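Local coordinates for protein 3-oxosteroid 1-dehydrogenase (PDB 7P18) that probably catalyses the FAD-dependent 1,2-dehydrogenation of 3-oxosteroids to 3-oxo-Delta(1)-steroids, passing the reducing equivalents on to an acceptor, at residues E37-Y42 against N148-Y153; G43-V48 against A294-N299; N58-I63 against Y109-R114. All coordinates share one frame; numbering follows the deposited sequence.

Contact 1 (E37-Y42 against N148-Y153); sequences EKSDKY and NLRMAY. With FAD (flavin-adenine dinucleotide), chain C.
Tyr-42 lays its ring against the backbone of Asn-148 and Leu-149, and here the two loops pack most closely. Leu-149 CA stands over one ring face, 3.9 Å from the centroid, in a CH-pi contact, while Leu-149 CD1 touches CE1. Tyr-42 CG, set between its own backbone N and carbonyl carbon (chi1 57°), starts the ring along these residues. The hydroxyl bonds Glu-145 O. Two backbone bonds hold Tyr-42 at its own N and O: Tyr-42 N to Asn-148 O at 3.0 Å and Arg-150 N to Tyr-42 O at 3.1 Å. They form a single beta bridge, Tyr-42 with Leu-149, joining the loop after strand 33-36 of the Rossmann-type FAD domain to that between strands 131-138 and 157-158. An alanine at Tyr-42 would probably keep this bridge but open a gap beside Leu-149 and leave Glu-145 O without its hydroxyl partner. The other side is looser and wetter. Arg-150 gives NH2 to Ser-39 OG at 3.0 Å, in the guanidinium plane but with a bent N-H angle of 133°. Lys-41 CB lies over a guanidinium face, and Asp-40 OD1 reaches NH2 through a water. Lys-41 NZ binds Ala-147 O and two more waters, which lead to Asn-148 OD1 and Leu-149 O; Asn-148 ND2 bonds Glu-145 OE1. Deeper in, Glu-37 grips both ribose hydroxyls of FAD, its OE1 2.7 Å from O3B.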
loop_
_atom_site.group_PDB
_atom_site.type_symbol
_atom_site.label_atom_id
_atom_site.label_comp_id
_atom_site.label_asym_id
_atom_site.label_seq_id
_atom_site.Cartn_x
_atom_site.Cartn_y
_atom_site.Cartn_z
ATOM N N GLU A 37 -15.499 12.986 -3.804
ATOM C CA GLU A 37 -15.042 12.034 -2.753
ATOM C C GLU A 37 -16.262 11.562 -1.933
ATOM O O GLU A 37 -17.037 12.439 -1.476
ATOM C CB GLU A 37 -13.975 12.701 -1.877
ATOM C CG GLU A 37 -13.657 11.932 -0.585
ATOM C CD GLU A 37 -13.200 10.510 -0.759
ATOM O OE1 GLU A 37 -12.390 10.273 -1.710
ATOM O OE2 GLU A 37 -13.636 9.639 0.053
ATOM N N LYS A 38 -16.434 10.244 -1.819
ATOM C CA LYS A 38 -17.538 9.550 -1.103
ATOM C C LYS A 38 -17.518 9.975 0.369
ATOM O O LYS A 38 -18.598 10.289 0.877
ATOM C CB LYS A 38 -17.417 8.036 -1.281
ATOM C CG LYS A 38 -18.233 7.113 -0.367
ATOM C CD LYS A 38 -17.981 5.698 -0.861
ATOM C CE LYS A 38 -18.545 4.603 -0.019
ATOM N NZ LYS A 38 -18.474 3.316 -0.722
ATOM N N SER A 39 -16.339 10.036 0.990
ATOM C CA SER A 39 -16.198 10.078 2.466
ATOM C C SER A 39 -16.053 11.528 2.915
ATOM O O SER A 39 -16.036 12.441 2.070
ATOM C CB SER A 39 -15.068 9.200 2.954
ATOM O OG SER A 39 -13.837 9.885 2.909
ATOM N N ASP A 40 -15.913 11.707 4.223
ATOM C CA ASP A 40 -15.760 13.016 4.909
ATOM C C ASP A 40 -14.302 13.457 4.844
ATOM O O ASP A 40 -14.028 14.573 5.286
ATOM C CB ASP A 40 -16.219 12.915 6.378
ATOM C CG ASP A 40 -15.518 11.831 7.176
ATOM O OD1 ASP A 40 -15.439 10.667 6.698
ATOM O OD2 ASP A 40 -15.024 12.144 8.257
ATOM N N LYS A 41 -13.391 12.620 4.306
ATOM C CA LYS A 41 -11.935 12.939 4.264
ATOM C C LYS A 41 -11.411 12.730 2.828
ATOM O O LYS A 41 -11.954 11.865 2.144
ATOM C CB LYS A 41 -11.132 12.052 5.214
ATOM C CG LYS A 41 -11.567 12.030 6.680
ATOM C CD LYS A 41 -11.294 13.336 7.412
ATOM C CE LYS A 41 -11.829 13.357 8.838
ATOM N NZ LYS A 41 -11.679 14.715 9.425
ATOM N N TYR A 42 -10.393 13.483 2.410
ATOM C CA TYR A 42 -9.675 13.249 1.122
ATOM C C TYR A 42 -8.445 12.367 1.388
ATOM O O TYR A 42 -7.910 12.375 2.523
ATOM C CB TYR A 42 -9.287 14.547 0.415
ATOM C CG TYR A 42 -8.443 15.504 1.208
ATOM C CD1 TYR A 42 -7.069 15.356 1.265
ATOM C CD2 TYR A 42 -9.013 16.566 1.905
ATOM C CE1 TYR A 42 -6.285 16.224 1.995
ATOM C CE2 TYR A 42 -8.230 17.442 2.640
ATOM C CZ TYR A 42 -6.865 17.269 2.682
ATOM O OH TYR A 42 -6.067 18.113 3.374
ATOM N N ASN A 148 -9.664 18.136 6.931
ATOM C CA ASN A 148 -10.320 17.117 6.067
ATOM C C ASN A 148 -9.331 16.081 5.508
ATOM O O ASN A 148 -9.790 15.191 4.753
ATOM C CB ASN A 148 -11.095 17.825 4.958
ATOM C CG ASN A 148 -12.195 18.708 5.512
ATOM O OD1 ASN A 148 -12.917 18.297 6.429
ATOM N ND2 ASN A 148 -12.337 19.892 4.927
ATOM N N LEU A 149 -8.052 16.133 5.890
ATOM C CA LEU A 149 -7.046 15.096 5.521
ATOM C C LEU A 149 -7.363 13.799 6.271
ATOM O O LEU A 149 -7.541 13.839 7.532
ATOM C CB LEU A 149 -5.642 15.606 5.853
ATOM C CG LEU A 149 -4.480 14.613 5.709
ATOM C CD1 LEU A 149 -4.305 14.138 4.273
ATOM C CD2 LEU A 149 -3.188 15.244 6.191
ATOM N N ARG A 150 -7.422 12.679 5.553
ATOM C CA ARG A 150 -7.445 11.336 6.198
ATOM C C ARG A 150 -6.120 11.152 6.926
ATOM O O ARG A 150 -5.067 11.238 6.253
ATOM C CB ARG A 150 -7.695 10.202 5.198
ATOM C CG ARG A 150 -7.842 8.841 5.868
ATOM C CD ARG A 150 -8.462 7.802 4.950
ATOM N NE ARG A 150 -9.801 8.202 4.528
ATOM C CZ ARG A 150 -10.904 8.022 5.270
ATOM N NH1 ARG A 150 -10.802 7.469 6.473
ATOM N NH2 ARG A 150 -12.085 8.433 4.840
ATOM N N MET A 151 -6.122 10.976 8.253
ATOM C CA MET A 151 -4.872 11.110 9.041
ATOM C C MET A 151 -4.131 9.781 9.084
ATOM O O MET A 151 -4.764 8.699 9.083
ATOM C CB MET A 151 -5.137 11.630 10.456
ATOM C CG MET A 151 -5.736 13.018 10.463
ATOM S SD MET A 151 -4.724 14.345 9.765
ATOM C CE MET A 151 -3.240 14.177 10.735
ATOM N N ALA A 152 -2.813 9.874 9.111
ATOM C CA ALA A 152 -1.878 8.737 9.211
ATOM C C ALA A 152 -2.261 7.885 10.425
ATOM O O ALA A 152 -2.608 8.444 11.490
ATOM C CB ALA A 152 -0.449 9.233 9.297
ATOM N N TYR A 153 -2.188 6.571 10.264
ATOM C CA TYR A 153 -2.257 5.585 11.372
ATOM C C TYR A 153 -1.105 5.872 12.354
ATOM O O TYR A 153 0.033 6.149 11.924
ATOM C CB TYR A 153 -2.222 4.169 10.808
ATOM C CG TYR A 153 -3.339 3.767 9.868
ATOM C CD1 TYR A 153 -4.654 4.193 10.029
ATOM C CD2 TYR A 153 -3.081 2.873 8.837
ATOM C CE1 TYR A 153 -5.672 3.759 9.185
ATOM C CE2 TYR A 153 -4.088 2.430 7.994
ATOM C CZ TYR A 153 -5.390 2.874 8.163
ATOM O OH TYR A 153 -6.364 2.390 7.317
HETATM P PA FAD C . -7.517 5.074 -2.516
HETATM O O1A FAD C . -6.215 5.694 -2.157
HETATM O O2A FAD C . -8.101 4.249 -1.401
HETATM O O5B FAD C . -8.500 6.247 -2.926
HETATM C C5B FAD C . -9.848 5.913 -3.351
HETATM C C4B FAD C . -10.768 6.993 -2.870
HETATM O O4B FAD C . -12.039 6.868 -3.563
HETATM C C3B FAD C . -11.094 6.973 -1.362
HETATM O O3B FAD C . -10.897 8.255 -0.776
HETATM C C2B FAD C . -12.557 6.523 -1.320
HETATM O O2B FAD C . -13.233 6.938 -0.141
HETATM C C1B FAD C . -13.086 7.063 -2.649
HETATM N N9A FAD C . -14.301 6.410 -3.138
HETATM C C8A FAD C . -14.693 5.108 -3.003
HETATM N N7A FAD C . -15.912 4.887 -3.487
HETATM C C5A FAD C . -16.307 6.114 -4.006
HETATM C C6A FAD C . -17.483 6.540 -4.661
HETATM N N6A FAD C . -18.557 5.767 -4.862
HETATM N N1A FAD C . -17.544 7.834 -5.042
HETATM C C2A FAD C . -16.491 8.620 -4.801
HETATM N N3A FAD C . -15.366 8.353 -4.129
HETATM C C4A FAD C . -15.329 7.054 -3.782
HETATM N N1 FAD C . 1.210 1.148 -1.988
HETATM C C2 FAD C . 2.330 1.646 -2.560
HETATM O O2 FAD C . 2.510 1.562 -3.789
HETATM N N3 FAD C . 3.267 2.272 -1.841
HETATM C C4 FAD C . 3.301 2.211 -0.463
HETATM O O4 FAD C . 4.125 2.897 0.132
HETATM C C4X FAD C . 2.165 1.669 0.197
HETATM N N5 FAD C . 2.138 1.626 1.518
HETATM C C5X FAD C . 0.989 1.166 2.117
HETATM C C6 FAD C . 0.894 1.198 3.528
HETATM C C7 FAD C . -0.286 0.876 4.184
HETATM C C7M FAD C . -0.376 0.947 5.695
HETATM C C8 FAD C . -1.426 0.565 3.422
HETATM C C8M FAD C . -2.740 0.236 4.109
HETATM C C9 FAD C . -1.323 0.449 2.050
HETATM C C9A FAD C . -0.145 0.795 1.361
HETATM N N10 FAD C . -0.018 0.706 -0.034
HETATM C C10 FAD C . 1.129 1.169 -0.667
HETATM C "C1'" FAD C . -1.176 0.382 -0.874
HETATM C "C2'" FAD C . -1.836 1.686 -1.373
HETATM O "O2'" FAD C . -2.161 2.580 -0.309
HETATM C "C3'" FAD C . -3.095 1.432 -2.220
HETATM O "O3'" FAD C . -2.936 0.300 -3.079
HETATM C "C4'" FAD C . -3.477 2.673 -2.999
HETATM O "O4'" FAD C . -3.587 3.749 -2.079
HETATM C "C5'" FAD C . -4.758 2.535 -3.794
HETATM O "O5'" FAD C . -5.011 3.829 -4.373
HETATM P P FAD C . -6.407 4.134 -5.068
HETATM O O1P FAD C . -6.261 5.534 -5.484
HETATM O O2P FAD C . -6.827 3.081 -5.992
HETATM O O3P FAD C . -7.455 4.108 -3.811
HETATM O O HOH W 1 -13.449 16.138 7.699
HETATM O O HOH W 2 -14.061 8.210 6.846
HETATM O O HOH W 3 -10.621 9.472 1.985
HETATM O O HOH W 4 -8.793 14.774 9.643
#

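Contact 2 (G43-V48 against A294-N299); sequences GGTSAV and ATPPHN. With FAD (flavin-adenine dinucleotide), chain C.
Thr-45 meets the loop 294-299 and the FAD pyrophosphate with the same side chain. Its CB lies 3.3 Å from FAD O2A, and from there the two branches part. OG1, beside the backbone N and anti to the carbonyl carbon (chi1 -43°), donates to O2A at 2.8 Å; away from O2A it meets Pro-296 CD at 3.5 Å and Thr-295 CG2 at 4.0 Å. The methyl CG2 meets the ribityl hydroxyl O2' and, farther off, the flavin methyl C8M, with Thr-295 CG2 on the protein side. O2A is gripped three times, because the backbone N of Thr-45 and Asn-299 ND2 also donate to it. The Asn-299 bond is almost straight, with an N-H angle of 178°, and Glu-274 takes the same amide nitrogen as a second partner. Between the two segments the meeting is one of van der Waals contacts: Pro-296 lies obliquely across Thr-45 and makes an apolar, tip-to-tip contact with Val-48, CG to CG2 at 4.1 Å. Ser-46 holds the second terminal oxygen of the same phosphate, its OG 2.6 Å from FAD O1A. Donors from a short, weakly bonded helical turn (about 44-47) meeting a pyrophosphate are a familiar feature of FAD-binding Rossmann-type domains. Gly-44, with positive phi, lets the cofactor come close, since a CB there would run into FAD O5B. Helix 44-47 is backed by helix 208-222, where Met-212 and Ala-213 touch Ser-46 and Ala-47, while the loop 294-299 bridges the interval between helices 277-283 and 302-309.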
loop_
_atom_site.group_PDB
_atom_site.type_symbol
_atom_site.label_atom_id
_atom_site.label_comp_id
_atom_site.label_asym_id
_atom_site.label_seq_id
_atom_site.Cartn_x
_atom_site.Cartn_y
_atom_site.Cartn_z
ATOM N N GLY A 43 -8.012 11.616 0.370
ATOM C CA GLY A 43 -6.724 10.895 0.411
ATOM C C GLY A 43 -6.870 9.396 0.390
ATOM O O GLY A 43 -5.961 8.753 -0.147
ATOM N N GLY A 44 -7.970 8.834 0.912
ATOM C CA GLY A 44 -8.232 7.378 0.851
ATOM C C GLY A 44 -7.096 6.541 1.419
ATOM O O GLY A 44 -6.378 7.031 2.312
ATOM N N THR A 45 -6.909 5.319 0.916
ATOM C CA THR A 45 -5.813 4.416 1.384
ATOM C C THR A 45 -4.479 5.111 1.133
ATOM O O THR A 45 -3.539 4.911 1.911
ATOM C CB THR A 45 -5.844 3.053 0.692
ATOM O OG1 THR A 45 -7.188 2.552 0.607
ATOM C CG2 THR A 45 -4.947 2.066 1.399
ATOM N N SER A 46 -4.409 5.921 0.071
ATOM C CA SER A 46 -3.158 6.601 -0.326
ATOM C C SER A 46 -2.631 7.374 0.896
ATOM O O SER A 46 -1.421 7.310 1.207
ATOM C CB SER A 46 -3.446 7.487 -1.539
ATOM O OG SER A 46 -3.928 6.729 -2.649
ATOM N N ALA A 47 -3.528 8.067 1.589
ATOM C CA ALA A 47 -3.182 8.957 2.721
ATOM C C ALA A 47 -2.581 8.170 3.892
ATOM O O ALA A 47 -1.761 8.760 4.621
ATOM C CB ALA A 47 -4.407 9.731 3.126
ATOM N N VAL A 48 -2.979 6.907 4.089
ATOM C CA VAL A 48 -2.531 6.078 5.242
ATOM C C VAL A 48 -1.399 5.138 4.818
ATOM O O VAL A 48 -1.029 4.263 5.596
ATOM C CB VAL A 48 -3.732 5.348 5.893
ATOM C CG1 VAL A 48 -4.765 6.347 6.374
ATOM C CG2 VAL A 48 -4.360 4.302 5.002
ATOM N N ALA A 294 -6.372 -3.751 5.856
ATOM C CA ALA A 294 -5.618 -2.639 6.464
ATOM C C ALA A 294 -6.110 -1.294 5.926
ATOM O O ALA A 294 -5.585 -0.289 6.326
ATOM C CB ALA A 294 -4.147 -2.832 6.171
ATOM N N THR A 295 -7.122 -1.277 5.062
ATOM C CA THR A 295 -7.570 -0.066 4.351
ATOM C C THR A 295 -8.575 0.714 5.183
ATOM O O THR A 295 -9.176 0.175 6.135
ATOM C CB THR A 295 -8.235 -0.421 3.021
ATOM O OG1 THR A 295 -9.360 -1.280 3.297
ATOM C CG2 THR A 295 -7.265 -1.123 2.085
ATOM N N PRO A 296 -8.841 1.972 4.795
ATOM C CA PRO A 296 -9.997 2.692 5.316
ATOM C C PRO A 296 -11.323 2.041 4.906
ATOM O O PRO A 296 -11.365 1.017 4.230
ATOM C CB PRO A 296 -9.839 4.109 4.746
ATOM C CG PRO A 296 -8.365 4.209 4.400
ATOM C CD PRO A 296 -7.992 2.819 3.956
ATOM N N PRO A 297 -12.474 2.593 5.358
ATOM C CA PRO A 297 -13.743 1.871 5.247
ATOM C C PRO A 297 -14.423 1.771 3.864
ATOM O O PRO A 297 -15.298 0.953 3.725
ATOM C CB PRO A 297 -14.653 2.675 6.202
ATOM C CG PRO A 297 -13.715 3.426 7.102
ATOM C CD PRO A 297 -12.554 3.797 6.208
ATOM N N HIS A 298 -14.191 2.747 2.978
ATOM C CA HIS A 298 -15.112 2.960 1.819
ATOM C C HIS A 298 -14.918 2.180 0.508
ATOM O O HIS A 298 -15.931 2.047 -0.208
ATOM C CB HIS A 298 -15.229 4.464 1.526
ATOM C CG HIS A 298 -15.281 5.312 2.752
ATOM N ND1 HIS A 298 -16.408 5.390 3.549
ATOM C CD2 HIS A 298 -14.358 6.117 3.322
ATOM C CE1 HIS A 298 -16.176 6.206 4.557
ATOM N NE2 HIS A 298 -14.925 6.664 4.441
ATOM N N ASN A 299 -13.731 1.686 0.168
ATOM C CA ASN A 299 -13.602 1.089 -1.194
ATOM C C ASN A 299 -14.473 -0.164 -1.282
ATOM O O ASN A 299 -14.029 -1.252 -0.887
ATOM C CB ASN A 299 -12.136 0.847 -1.580
ATOM C CG ASN A 299 -11.310 2.102 -1.512
ATOM O OD1 ASN A 299 -11.855 3.228 -1.445
ATOM N ND2 ASN A 299 -9.998 1.926 -1.531
HETATM P PA FAD C . -7.517 5.074 -2.516
HETATM O O1A FAD C . -6.215 5.694 -2.157
HETATM O O2A FAD C . -8.101 4.249 -1.401
HETATM O O5B FAD C . -8.500 6.247 -2.926
HETATM C C5B FAD C . -9.848 5.913 -3.351
HETATM C C4B FAD C . -10.768 6.993 -2.870
HETATM O O4B FAD C . -12.039 6.868 -3.563
HETATM C C3B FAD C . -11.094 6.973 -1.362
HETATM O O3B FAD C . -10.897 8.255 -0.776
HETATM C C2B FAD C . -12.557 6.523 -1.320
HETATM O O2B FAD C . -13.233 6.938 -0.141
HETATM C C1B FAD C . -13.086 7.063 -2.649
HETATM N N9A FAD C . -14.301 6.410 -3.138
HETATM C C8A FAD C . -14.693 5.108 -3.003
HETATM N N7A FAD C . -15.912 4.887 -3.487
HETATM C C5A FAD C . -16.307 6.114 -4.006
HETATM C C6A FAD C . -17.483 6.540 -4.661
HETATM N N6A FAD C . -18.557 5.767 -4.862
HETATM N N1A FAD C . -17.544 7.834 -5.042
HETATM C C2A FAD C . -16.491 8.620 -4.801
HETATM N N3A FAD C . -15.366 8.353 -4.129
HETATM C C4A FAD C . -15.329 7.054 -3.782
HETATM N N1 FAD C . 1.210 1.148 -1.988
HETATM C C2 FAD C . 2.330 1.646 -2.560
HETATM O O2 FAD C . 2.510 1.562 -3.789
HETATM N N3 FAD C . 3.267 2.272 -1.841
HETATM C C4 FAD C . 3.301 2.211 -0.463
HETATM O O4 FAD C . 4.125 2.897 0.132
HETATM C C4X FAD C . 2.165 1.669 0.197
HETATM N N5 FAD C . 2.138 1.626 1.518
HETATM C C5X FAD C . 0.989 1.166 2.117
HETATM C C6 FAD C . 0.894 1.198 3.528
HETATM C C7 FAD C . -0.286 0.876 4.184
HETATM C C7M FAD C . -0.376 0.947 5.695
HETATM C C8 FAD C . -1.426 0.565 3.422
HETATM C C8M FAD C . -2.740 0.236 4.109
HETATM C C9 FAD C . -1.323 0.449 2.050
HETATM C C9A FAD C . -0.145 0.795 1.361
HETATM N N10 FAD C . -0.018 0.706 -0.034
HETATM C C10 FAD C . 1.129 1.169 -0.667
HETATM C "C1'" FAD C . -1.176 0.382 -0.874
HETATM C "C2'" FAD C . -1.836 1.686 -1.373
HETATM O "O2'" FAD C . -2.161 2.580 -0.309
HETATM C "C3'" FAD C . -3.095 1.432 -2.220
HETATM O "O3'" FAD C . -2.936 0.300 -3.079
HETATM C "C4'" FAD C . -3.477 2.673 -2.999
HETATM O "O4'" FAD C . -3.587 3.749 -2.079
HETATM C "C5'" FAD C . -4.758 2.535 -3.794
HETATM O "O5'" FAD C . -5.011 3.829 -4.373
HETATM P P FAD C . -6.407 4.134 -5.068
HETATM O O1P FAD C . -6.261 5.534 -5.484
HETATM O O2P FAD C . -6.827 3.081 -5.992
HETATM O O3P FAD C . -7.455 4.108 -3.811
#

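Contact 3 (N58-I63 against Y109-R114); sequences NSQMQI and YFPCHR
Gln-62 lays its amide flat on the imidazole of His-113, the two planes only 6° apart, although the side chains as wholes cross at about a right angle. OE1 sits 3.3 Å above the ring, over its centre, and CD comes as close as 3.3 Å to ND1. An extended chain (chi2 174°) carries CD out over the ring. The opposite face is met by Pro-111 O, offset toward the rim, so the ring is sandwiched between an amide and a carbonyl. In the ring plane, a water links ND1 to the backbone N of Gln-62, 2.9 and 2.8 Å from the two atoms, and Gln-60 O lies at the edge near CE1.

Gln-60 is also extended beyond CG, and it reaches along strand 109-111 to Phe-110 and Tyr-109. Its CB presses on Pro-111 CG at 3.4 Å, and NE2 gives a weak bond of 3.3 Å to Tyr-109 O. Asn-58 CG is held between its backbone N and carbonyl carbon (chi1 69°), and OD1 accepts from Gln-60 N, an Asx turn within the type I turn Asn-58 to Met-61. The same OD1 touches Pro-111 CG, while ND2 is bonded to Ile-55 O and Gly-129 O. Strand 109-111 pairs antiparallel with strand 131-138, and the turn lies against both, with Gln-60 touching Met-132 as well as Asn-102 of helix 84-104.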
loop_
_atom_site.group_PDB
_atom_site.type_symbol
_atom_site.label_atom_id
_atom_site.label_comp_id
_atom_site.label_asym_id
_atom_site.label_seq_id
_atom_site.Cartn_x
_atom_site.Cartn_y
_atom_site.Cartn_z
ATOM N N ASN A 58 14.448 6.641 -12.723
ATOM C CA ASN A 58 14.168 8.055 -12.342
ATOM C C ASN A 58 15.512 8.815 -12.383
ATOM O O ASN A 58 16.605 8.188 -12.186
ATOM C CB ASN A 58 13.434 8.166 -11.004
ATOM C CG ASN A 58 14.265 7.766 -9.818
ATOM O OD1 ASN A 58 15.156 8.528 -9.425
ATOM N ND2 ASN A 58 14.009 6.576 -9.255
ATOM N N SER A 59 15.406 10.144 -12.547
ATOM C CA SER A 59 16.525 11.095 -12.779
ATOM C C SER A 59 17.436 11.224 -11.553
ATOM O O SER A 59 18.520 11.814 -11.689
ATOM C CB SER A 59 15.979 12.449 -13.202
ATOM O OG SER A 59 15.333 13.114 -12.110
ATOM N N GLN A 60 17.003 10.772 -10.372
ATOM C CA GLN A 60 17.667 11.033 -9.077
ATOM C C GLN A 60 18.451 9.813 -8.624
ATOM O O GLN A 60 19.064 9.842 -7.540
ATOM C CB GLN A 60 16.634 11.531 -8.061
ATOM C CG GLN A 60 15.994 12.861 -8.462
ATOM C CD GLN A 60 14.860 13.208 -7.526
ATOM O OE1 GLN A 60 15.074 13.405 -6.315
ATOM N NE2 GLN A 60 13.662 13.206 -8.074
ATOM N N MET A 61 18.481 8.742 -9.414
ATOM C CA MET A 61 19.161 7.510 -8.984
ATOM C C MET A 61 20.687 7.712 -8.852
ATOM O O MET A 61 21.273 8.380 -9.709
ATOM C CB MET A 61 18.822 6.358 -9.931
ATOM C CG MET A 61 17.400 5.870 -9.750
ATOM S SD MET A 61 16.940 4.556 -10.902
ATOM C CE MET A 61 17.743 3.167 -10.121
ATOM N N GLN A 62 21.298 7.097 -7.862
ATOM C CA GLN A 62 22.773 7.094 -7.642
ATOM C C GLN A 62 23.447 5.942 -8.388
ATOM O O GLN A 62 24.674 5.960 -8.493
ATOM C CB GLN A 62 23.107 6.968 -6.159
ATOM C CG GLN A 62 22.645 8.173 -5.387
ATOM C CD GLN A 62 22.806 8.102 -3.888
ATOM O OE1 GLN A 62 22.604 9.094 -3.179
ATOM N NE2 GLN A 62 23.127 6.936 -3.361
ATOM N N ILE A 63 22.678 4.980 -8.909
ATOM C CA ILE A 63 23.206 3.850 -9.702
ATOM C C ILE A 63 22.587 3.896 -11.100
ATOM O O ILE A 63 21.558 4.574 -11.326
ATOM C CB ILE A 63 22.967 2.518 -8.984
ATOM C CG1 ILE A 63 21.470 2.235 -8.761
ATOM C CG2 ILE A 63 23.765 2.472 -7.692
ATOM C CD1 ILE A 63 21.203 0.817 -8.327
ATOM N N TYR A 109 9.480 14.345 -4.267
ATOM C CA TYR A 109 9.866 12.916 -4.230
ATOM C C TYR A 109 11.374 12.801 -4.404
ATOM O O TYR A 109 11.924 13.528 -5.253
ATOM C CB TYR A 109 9.133 12.087 -5.290
ATOM C CG TYR A 109 7.825 11.538 -4.765
ATOM C CD1 TYR A 109 6.664 12.295 -4.780
ATOM C CD2 TYR A 109 7.782 10.291 -4.158
ATOM C CE1 TYR A 109 5.483 11.842 -4.217
ATOM C CE2 TYR A 109 6.592 9.793 -3.622
ATOM C CZ TYR A 109 5.455 10.576 -3.626
ATOM O OH TYR A 109 4.285 10.110 -3.081
ATOM N N PHE A 110 11.983 11.870 -3.686
ATOM C CA PHE A 110 13.419 11.533 -3.814
ATOM C C PHE A 110 13.567 10.022 -3.676
ATOM O O PHE A 110 12.682 9.351 -3.121
ATOM C CB PHE A 110 14.247 12.293 -2.765
ATOM C CG PHE A 110 13.936 11.917 -1.337
ATOM C CD1 PHE A 110 12.830 12.446 -0.684
ATOM C CD2 PHE A 110 14.724 11.026 -0.655
ATOM C CE1 PHE A 110 12.538 12.091 0.626
ATOM C CE2 PHE A 110 14.419 10.644 0.640
ATOM C CZ PHE A 110 13.346 11.195 1.291
ATOM N N PRO A 111 14.677 9.423 -4.145
ATOM C CA PRO A 111 14.819 7.969 -4.122
ATOM C C PRO A 111 15.118 7.417 -2.723
ATOM O O PRO A 111 15.812 8.078 -1.949
ATOM C CB PRO A 111 16.027 7.659 -5.037
ATOM C CG PRO A 111 16.202 8.951 -5.837
ATOM C CD PRO A 111 15.803 10.061 -4.859
ATOM N N CYS A 112 14.586 6.228 -2.437
ATOM C CA CYS A 112 15.059 5.348 -1.347
ATOM C C CYS A 112 16.255 4.536 -1.864
ATOM O O CYS A 112 16.075 3.432 -2.433
ATOM C CB CYS A 112 13.927 4.474 -0.838
ATOM S SG CYS A 112 12.509 5.438 -0.260
ATOM N N HIS A 113 17.460 5.089 -1.705
ATOM C CA HIS A 113 18.688 4.646 -2.409
ATOM C C HIS A 113 19.032 3.196 -2.071
ATOM O O HIS A 113 19.643 2.496 -2.933
ATOM C CB HIS A 113 19.872 5.592 -2.095
ATOM C CG HIS A 113 19.606 6.995 -2.518
ATOM N ND1 HIS A 113 19.561 7.358 -3.854
ATOM C CD2 HIS A 113 19.401 8.126 -1.808
ATOM C CE1 HIS A 113 19.299 8.632 -3.961
ATOM N NE2 HIS A 113 19.184 9.135 -2.711
ATOM N N ARG A 114 18.683 2.748 -0.871
ATOM C CA ARG A 114 19.095 1.393 -0.396
ATOM C C ARG A 114 17.939 0.388 -0.449
ATOM O O ARG A 114 18.136 -0.771 0.001
ATOM C CB ARG A 114 19.637 1.503 1.034
ATOM C CG ARG A 114 20.852 2.405 1.173
ATOM C CD ARG A 114 21.115 2.720 2.644
ATOM N NE ARG A 114 21.358 1.490 3.379
ATOM C CZ ARG A 114 21.206 1.337 4.686
ATOM N NH1 ARG A 114 20.860 2.358 5.457
ATOM N NH2 ARG A 114 21.437 0.147 5.215
HETATM O O HOH W 5 19.770 5.514 -6.119
#

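Contacts 1 and 2 adjoin, their centres 8 Å apart, and both touch FAD: contact 1 at the adenosine ribose, contact 2 at the pyrophosphate and on toward the flavin. They are joined directly, with Lys-38 NZ 2.9 Å from His-298 O and Tyr-153 OH 3.0 Å from Ala-294 O, both probable hydrogen bonds. Their segments alternate along the chain. Contact 3 is nested within both loops but lies apart, its centre 29 Å from that of contact 1 and 27 Å from that of contact 2, though the side chain of Tyr-109 is about 8 Å from FAD. The side chain of Thr-45 in contact 2 is about 9 Å from the bound androstadienedione.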